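Local coordinates for invasion protein InvA (Salmonella enterica, PDB 2X49), which serves in the export apparatus of the type III secretion system used to invade intestinal epithelial cells, this chain being the protein's C-terminal domain, at residues A[31-44]-A[130-144]. Numbering follows the deposited sequence.
Sequences LRSQFFIDYGVRLP and YHCLAVTLARNVNEY
Tyr130 OH donates to Asp38 OD2 at 2.7 Å, the one direct hydrogen bond between the two helices, and meets the oxygen from above the carboxylate plane. Asp38 is held a second time from its own helix, where Gln34 NE2 gives a hydrogen to OD1 at 2.9 Å. The phenol sits as a knob among Leu31, Gln34, Phe35 and Asp38: Gln34 CG comes 3.5 Å from Tyr130 CZ before the chain bends away to Asp38, and Leu31 CD1 packs 3.8 Å from Tyr130 CD1. With CG anti to the backbone N (chi1 -167°), Phe35 is the reciprocal knob, its ring set among Tyr130, Ala134, Leu137 and Ala138. Leu43 and Tyr39 of its own segment cover its two faces, while Ala134 O lies at its edge.

Past the helix ends, the contact passes to Tyr144. Tyr144 OH donates to Leu137 O at 2.8 Å, well above the carbonyl plane, and comes 3.4 Å from Phe35 CZ. Leu43 CD2 makes a CH-pi contact over one face of this ring, and Pro44 CG rests 3.6 Å from Tyr144 CB. One water donates to both Arg42 O and Tyr144 O. Helix segments 31-39 and 130-139, crossing at -59°, thus enclose an apolar core of Phe35, Ala134, Leu137 and Leu43, with Tyr144 bonded at its buried end; at the more open side, the Tyr130 bond probably favours a charged Asp38.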
loop_
_atom_site.group_PDB
_atom_site.type_symbol
_atom_site.label_atom_id
_atom_site.label_comp_id
_atom_site.label_asym_id
_atom_site.label_seq_id
_atom_site.Cartn_x
_atom_site.Cartn_y
_atom_site.Cartn_z
ATOM N N LEU A 31 16.260 2.778 1.174
ATOM C CA LEU A 31 14.882 3.085 0.726
ATOM C C LEU A 31 14.763 2.800 -0.761
ATOM O O LEU A 31 13.799 2.152 -1.229
ATOM C CB LEU A 31 14.447 4.527 1.047
ATOM C CG LEU A 31 13.159 5.042 0.409
ATOM C CD1 LEU A 31 12.002 4.184 0.915
ATOM C CD2 LEU A 31 12.943 6.568 0.750
ATOM N N ARG A 32 15.744 3.280 -1.500
ATOM C CA ARG A 32 15.713 3.170 -2.979
ATOM C C ARG A 32 15.902 1.744 -3.408
ATOM O O ARG A 32 15.159 1.244 -4.259
ATOM C CB ARG A 32 16.722 4.071 -3.693
ATOM C CG ARG A 32 16.375 5.524 -3.501
ATOM C CD ARG A 32 17.360 6.422 -4.176
ATOM N NE ARG A 32 16.978 6.546 -5.578
ATOM C CZ ARG A 32 17.797 6.709 -6.607
ATOM N NH1 ARG A 32 19.111 6.753 -6.458
ATOM N NH2 ARG A 32 17.281 6.827 -7.811
ATOM N N SER A 33 16.838 1.055 -2.797
ATOM C CA SER A 33 17.127 -0.304 -3.243
ATOM C C SER A 33 16.001 -1.244 -2.895
ATOM O O SER A 33 15.594 -2.101 -3.704
ATOM C CB SER A 33 18.474 -0.830 -2.700
ATOM O OG SER A 33 18.520 -0.739 -1.306
ATOM N N GLN A 34 15.481 -1.086 -1.686
ATOM C CA GLN A 34 14.410 -1.983 -1.182
ATOM C C GLN A 34 13.095 -1.751 -1.930
ATOM O O GLN A 34 12.350 -2.698 -2.198
ATOM C CB GLN A 34 14.191 -1.899 0.319
ATOM C CG GLN A 34 13.378 -3.108 0.804
ATOM C CD GLN A 34 14.102 -4.457 0.579
ATOM O OE1 GLN A 34 15.307 -4.577 0.799
ATOM N NE2 GLN A 34 13.351 -5.484 0.175
ATOM N N PHE A 35 12.830 -0.499 -2.300
ATOM C CA PHE A 35 11.581 -0.179 -2.958
ATOM C C PHE A 35 11.593 -0.866 -4.303
ATOM O O PHE A 35 10.601 -1.417 -4.743
ATOM C CB PHE A 35 11.330 1.330 -3.103
ATOM C CG PHE A 35 9.924 1.709 -3.490
ATOM C CD1 PHE A 35 8.956 1.947 -2.548
ATOM C CD2 PHE A 35 9.556 1.808 -4.815
ATOM C CE1 PHE A 35 7.661 2.308 -2.899
ATOM C CE2 PHE A 35 8.246 2.169 -5.124
ATOM C CZ PHE A 35 7.345 2.405 -4.179
ATOM N N PHE A 36 12.741 -0.824 -4.940
ATOM C CA PHE A 36 12.941 -1.481 -6.277
ATOM C C PHE A 36 12.688 -2.987 -6.183
ATOM O O PHE A 36 12.001 -3.614 -7.014
ATOM C CB PHE A 36 14.290 -1.167 -6.857
ATOM C CG PHE A 36 14.513 -1.776 -8.191
ATOM C CD1 PHE A 36 13.643 -1.511 -9.206
ATOM C CD2 PHE A 36 15.586 -2.589 -8.415
ATOM C CE1 PHE A 36 13.828 -2.059 -10.443
ATOM C CE2 PHE A 36 15.774 -3.167 -9.643
ATOM C CZ PHE A 36 14.876 -2.892 -10.644
ATOM N N ILE A 37 13.209 -3.559 -5.130
ATOM C CA ILE A 37 13.029 -5.015 -4.892
ATOM C C ILE A 37 11.573 -5.339 -4.714
ATOM O O ILE A 37 11.019 -6.267 -5.304
ATOM C CB ILE A 37 13.858 -5.501 -3.707
ATOM C CG1 ILE A 37 15.327 -5.511 -4.128
ATOM C CG2 ILE A 37 13.526 -6.951 -3.366
ATOM C CD1 ILE A 37 16.358 -5.622 -2.998
ATOM N N ASP A 38 10.944 -4.500 -3.913
ATOM C CA ASP A 38 9.589 -4.767 -3.375
ATOM C C ASP A 38 8.493 -4.505 -4.399
ATOM O O ASP A 38 7.458 -5.170 -4.403
ATOM C CB ASP A 38 9.265 -4.025 -2.083
ATOM C CG ASP A 38 10.027 -4.535 -0.866
ATOM O OD1 ASP A 38 10.675 -5.608 -0.920
ATOM O OD2 ASP A 38 9.880 -3.825 0.161
ATOM N N TYR A 39 8.715 -3.511 -5.233
ATOM C CA TYR A 39 7.675 -3.010 -6.158
ATOM C C TYR A 39 8.034 -3.039 -7.642
ATOM O O TYR A 39 7.132 -2.912 -8.508
ATOM C CB TYR A 39 7.235 -1.585 -5.757
ATOM C CG TYR A 39 6.545 -1.562 -4.432
ATOM C CD1 TYR A 39 5.237 -2.011 -4.288
ATOM C CD2 TYR A 39 7.233 -1.180 -3.291
ATOM C CE1 TYR A 39 4.629 -2.061 -3.069
ATOM C CE2 TYR A 39 6.613 -1.215 -2.032
ATOM C CZ TYR A 39 5.319 -1.632 -1.942
ATOM O OH TYR A 39 4.748 -1.678 -0.710
ATOM N N GLY A 40 9.300 -3.183 -7.947
ATOM C CA GLY A 40 9.765 -3.332 -9.317
ATOM C C GLY A 40 9.966 -2.068 -10.096
ATOM O O GLY A 40 10.176 -2.100 -11.309
ATOM N N VAL A 41 9.916 -0.968 -9.386
ATOM C CA VAL A 41 10.182 0.350 -10.007
ATOM C C VAL A 41 11.136 1.172 -9.168
ATOM O O VAL A 41 11.345 0.959 -7.975
ATOM C CB VAL A 41 8.895 1.124 -10.342
ATOM C CG1 VAL A 41 7.968 0.268 -11.287
ATOM C CG2 VAL A 41 8.180 1.480 -9.067
ATOM N N ARG A 42 11.716 2.143 -9.832
ATOM C CA ARG A 42 12.782 2.951 -9.241
ATOM C C ARG A 42 12.231 4.242 -8.694
ATOM O O ARG A 42 11.390 4.892 -9.314
ATOM C CB ARG A 42 13.817 3.291 -10.273
ATOM C CG ARG A 42 14.384 2.160 -11.055
ATOM C CD ARG A 42 15.541 1.609 -10.321
ATOM N NE ARG A 42 16.327 0.668 -11.129
ATOM C CZ ARG A 42 17.335 -0.026 -10.613
ATOM N NH1 ARG A 42 17.656 0.187 -9.368
ATOM N NH2 ARG A 42 18.008 -0.898 -11.326
ATOM N N LEU A 43 12.669 4.567 -7.482
ATOM C CA LEU A 43 12.378 5.917 -6.954
ATOM C C LEU A 43 13.331 6.971 -7.455
ATOM O O LEU A 43 14.422 6.665 -7.892
ATOM C CB LEU A 43 12.418 5.902 -5.405
ATOM C CG LEU A 43 11.451 4.986 -4.643
ATOM C CD1 LEU A 43 11.802 4.886 -3.129
ATOM C CD2 LEU A 43 10.075 5.528 -4.793
ATOM N N PRO A 44 12.925 8.252 -7.365
ATOM C CA PRO A 44 13.880 9.325 -7.565
ATOM C C PRO A 44 14.925 9.326 -6.475
ATOM O O PRO A 44 14.833 8.586 -5.502
ATOM C CB PRO A 44 13.034 10.589 -7.359
ATOM C CG PRO A 44 11.620 10.136 -7.553
ATOM C CD PRO A 44 11.595 8.774 -7.009
ATOM N N TYR A 130 10.726 2.442 6.984
ATOM C CA TYR A 130 10.708 1.994 5.573
ATOM C C TYR A 130 9.288 1.621 5.145
ATOM O O TYR A 130 8.799 2.038 4.064
ATOM C CB TYR A 130 11.610 0.785 5.333
ATOM C CG TYR A 130 11.332 0.213 3.946
ATOM C CD1 TYR A 130 11.761 0.873 2.837
ATOM C CD2 TYR A 130 10.667 -0.970 3.772
ATOM C CE1 TYR A 130 11.481 0.409 1.569
ATOM C CE2 TYR A 130 10.387 -1.459 2.505
ATOM C CZ TYR A 130 10.812 -0.765 1.405
ATOM O OH TYR A 130 10.551 -1.232 0.101
ATOM N N HIS A 131 8.585 0.865 5.970
ATOM C CA HIS A 131 7.188 0.484 5.628
ATOM C C HIS A 131 6.293 1.694 5.439
ATOM O O HIS A 131 5.548 1.809 4.451
ATOM C CB HIS A 131 6.591 -0.467 6.664
ATOM C CG HIS A 131 5.271 -1.065 6.272
ATOM N ND1 HIS A 131 4.111 -1.165 6.950
ATOM C CD2 HIS A 131 5.057 -1.670 5.053
ATOM C CE1 HIS A 131 3.217 -1.830 6.143
ATOM N NE2 HIS A 131 3.819 -2.141 5.009
ATOM N N CYS A 132 6.368 2.625 6.368
ATOM C CA CYS A 132 5.579 3.871 6.312
ATOM C C CYS A 132 5.841 4.585 4.986
ATOM O O CYS A 132 4.910 5.020 4.271
ATOM C CB CYS A 132 5.969 4.829 7.427
ATOM S SG CYS A 132 5.227 4.363 8.988
ATOM N N LEU A 133 7.116 4.736 4.706
ATOM C CA LEU A 133 7.550 5.492 3.475
ATOM C C LEU A 133 7.084 4.771 2.210
ATOM O O LEU A 133 6.540 5.364 1.260
ATOM C CB LEU A 133 9.045 5.692 3.440
ATOM C CG LEU A 133 9.542 6.677 4.461
ATOM C CD1 LEU A 133 11.077 6.615 4.573
ATOM C CD2 LEU A 133 9.157 8.106 4.055
ATOM N N ALA A 134 7.257 3.463 2.235
ATOM C CA ALA A 134 6.903 2.662 1.051
ATOM C C ALA A 134 5.434 2.741 0.736
ATOM O O ALA A 134 5.032 2.872 -0.438
ATOM C CB ALA A 134 7.329 1.233 1.219
ATOM N N VAL A 135 4.618 2.632 1.766
ATOM C CA VAL A 135 3.155 2.679 1.605
ATOM C C VAL A 135 2.750 4.004 0.973
ATOM O O VAL A 135 1.942 4.089 0.035
ATOM C CB VAL A 135 2.452 2.424 2.969
ATOM C CG1 VAL A 135 1.008 2.837 2.999
ATOM C CG2 VAL A 135 2.681 0.959 3.352
ATOM N N THR A 136 3.377 5.061 1.449
ATOM C CA THR A 136 3.000 6.399 1.036
ATOM C C THR A 136 3.499 6.655 -0.378
ATOM O O THR A 136 2.817 7.285 -1.192
ATOM C CB THR A 136 3.561 7.487 2.002
ATOM O OG1 THR A 136 3.071 7.181 3.323
ATOM C CG2 THR A 136 3.109 8.863 1.607
ATOM N N LEU A 137 4.683 6.149 -0.652
ATOM C CA LEU A 137 5.293 6.326 -2.004
ATOM C C LEU A 137 4.555 5.525 -3.066
ATOM O O LEU A 137 4.359 6.016 -4.168
ATOM C CB LEU A 137 6.779 6.039 -2.006
ATOM C CG LEU A 137 7.590 7.102 -1.297
ATOM C CD1 LEU A 137 9.016 6.639 -0.960
ATOM C CD2 LEU A 137 7.695 8.405 -2.104
ATOM N N ALA A 138 4.129 4.318 -2.715
ATOM C CA ALA A 138 3.306 3.483 -3.648
ATOM C C ALA A 138 2.065 4.260 -4.052
ATOM O O ALA A 138 1.700 4.328 -5.229
ATOM C CB ALA A 138 2.908 2.128 -2.998
ATOM N N ARG A 139 1.374 4.841 -3.093
ATOM C CA ARG A 139 0.115 5.561 -3.347
ATOM C C ARG A 139 0.312 6.724 -4.326
ATOM O O ARG A 139 -0.581 7.113 -5.098
ATOM C CB ARG A 139 -0.486 6.065 -2.024
ATOM C CG ARG A 139 -1.725 6.871 -2.078
ATOM C CD ARG A 139 -2.299 6.931 -0.661
ATOM N NE ARG A 139 -1.712 7.939 0.224
ATOM C CZ ARG A 139 -1.164 7.688 1.411
ATOM N NH1 ARG A 139 -1.088 6.453 1.877
ATOM N NH2 ARG A 139 -0.681 8.684 2.143
ATOM N N ASN A 140 1.511 7.272 -4.259
ATOM C CA ASN A 140 1.878 8.525 -4.945
ATOM C C ASN A 140 2.719 8.211 -6.189
ATOM O O ASN A 140 3.444 9.036 -6.729
ATOM C CB ASN A 140 2.595 9.498 -3.998
ATOM C CG ASN A 140 1.655 10.237 -3.114
ATOM O OD1 ASN A 140 1.006 11.208 -3.528
ATOM N ND2 ASN A 140 1.621 9.856 -1.845
ATOM N N VAL A 141 2.532 6.996 -6.661
ATOM C CA VAL A 141 3.313 6.456 -7.787
ATOM C C VAL A 141 3.324 7.366 -9.038
ATOM O O VAL A 141 4.345 7.473 -9.731
ATOM C CB VAL A 141 2.853 5.029 -8.181
ATOM C CG1 VAL A 141 1.412 4.996 -8.596
ATOM C CG2 VAL A 141 3.754 4.500 -9.303
ATOM N N ASN A 142 2.221 8.047 -9.274
ATOM C CA ASN A 142 2.102 8.863 -10.492
ATOM C C ASN A 142 3.078 10.056 -10.509
ATOM O O ASN A 142 3.293 10.707 -11.529
ATOM C CB ASN A 142 0.649 9.322 -10.753
ATOM C CG ASN A 142 -0.291 8.172 -11.178
ATOM O OD1 ASN A 142 -0.183 7.019 -10.526
ATOM N ND2 ASN A 142 -1.164 8.363 -12.040
ATOM N N GLU A 143 3.660 10.326 -9.343
ATOM C CA GLU A 143 4.590 11.460 -9.190
ATOM C C GLU A 143 5.936 11.177 -9.796
ATOM O O GLU A 143 6.651 12.129 -10.155
ATOM C CB GLU A 143 4.762 11.910 -7.709
ATOM C CG GLU A 143 3.482 12.483 -7.068
ATOM C CD GLU A 143 3.107 13.874 -7.571
ATOM O OE1 GLU A 143 3.931 14.545 -8.247
ATOM O OE2 GLU A 143 1.975 14.308 -7.254
ATOM N N TYR A 144 6.259 9.897 -9.931
ATOM C CA TYR A 144 7.630 9.442 -10.361
ATOM C C TYR A 144 7.691 8.283 -11.352
ATOM O O TYR A 144 8.742 7.739 -11.664
ATOM C CB TYR A 144 8.539 9.145 -9.123
ATOM C CG TYR A 144 8.005 8.075 -8.251
ATOM C CD1 TYR A 144 8.179 6.731 -8.574
ATOM C CD2 TYR A 144 7.206 8.373 -7.166
ATOM C CE1 TYR A 144 7.610 5.738 -7.831
ATOM C CE2 TYR A 144 6.667 7.416 -6.403
ATOM C CZ TYR A 144 6.835 6.086 -6.729
ATOM O OH TYR A 144 6.229 5.086 -6.031
HETATM O O HOH W 1 9.916 5.164 -11.584
#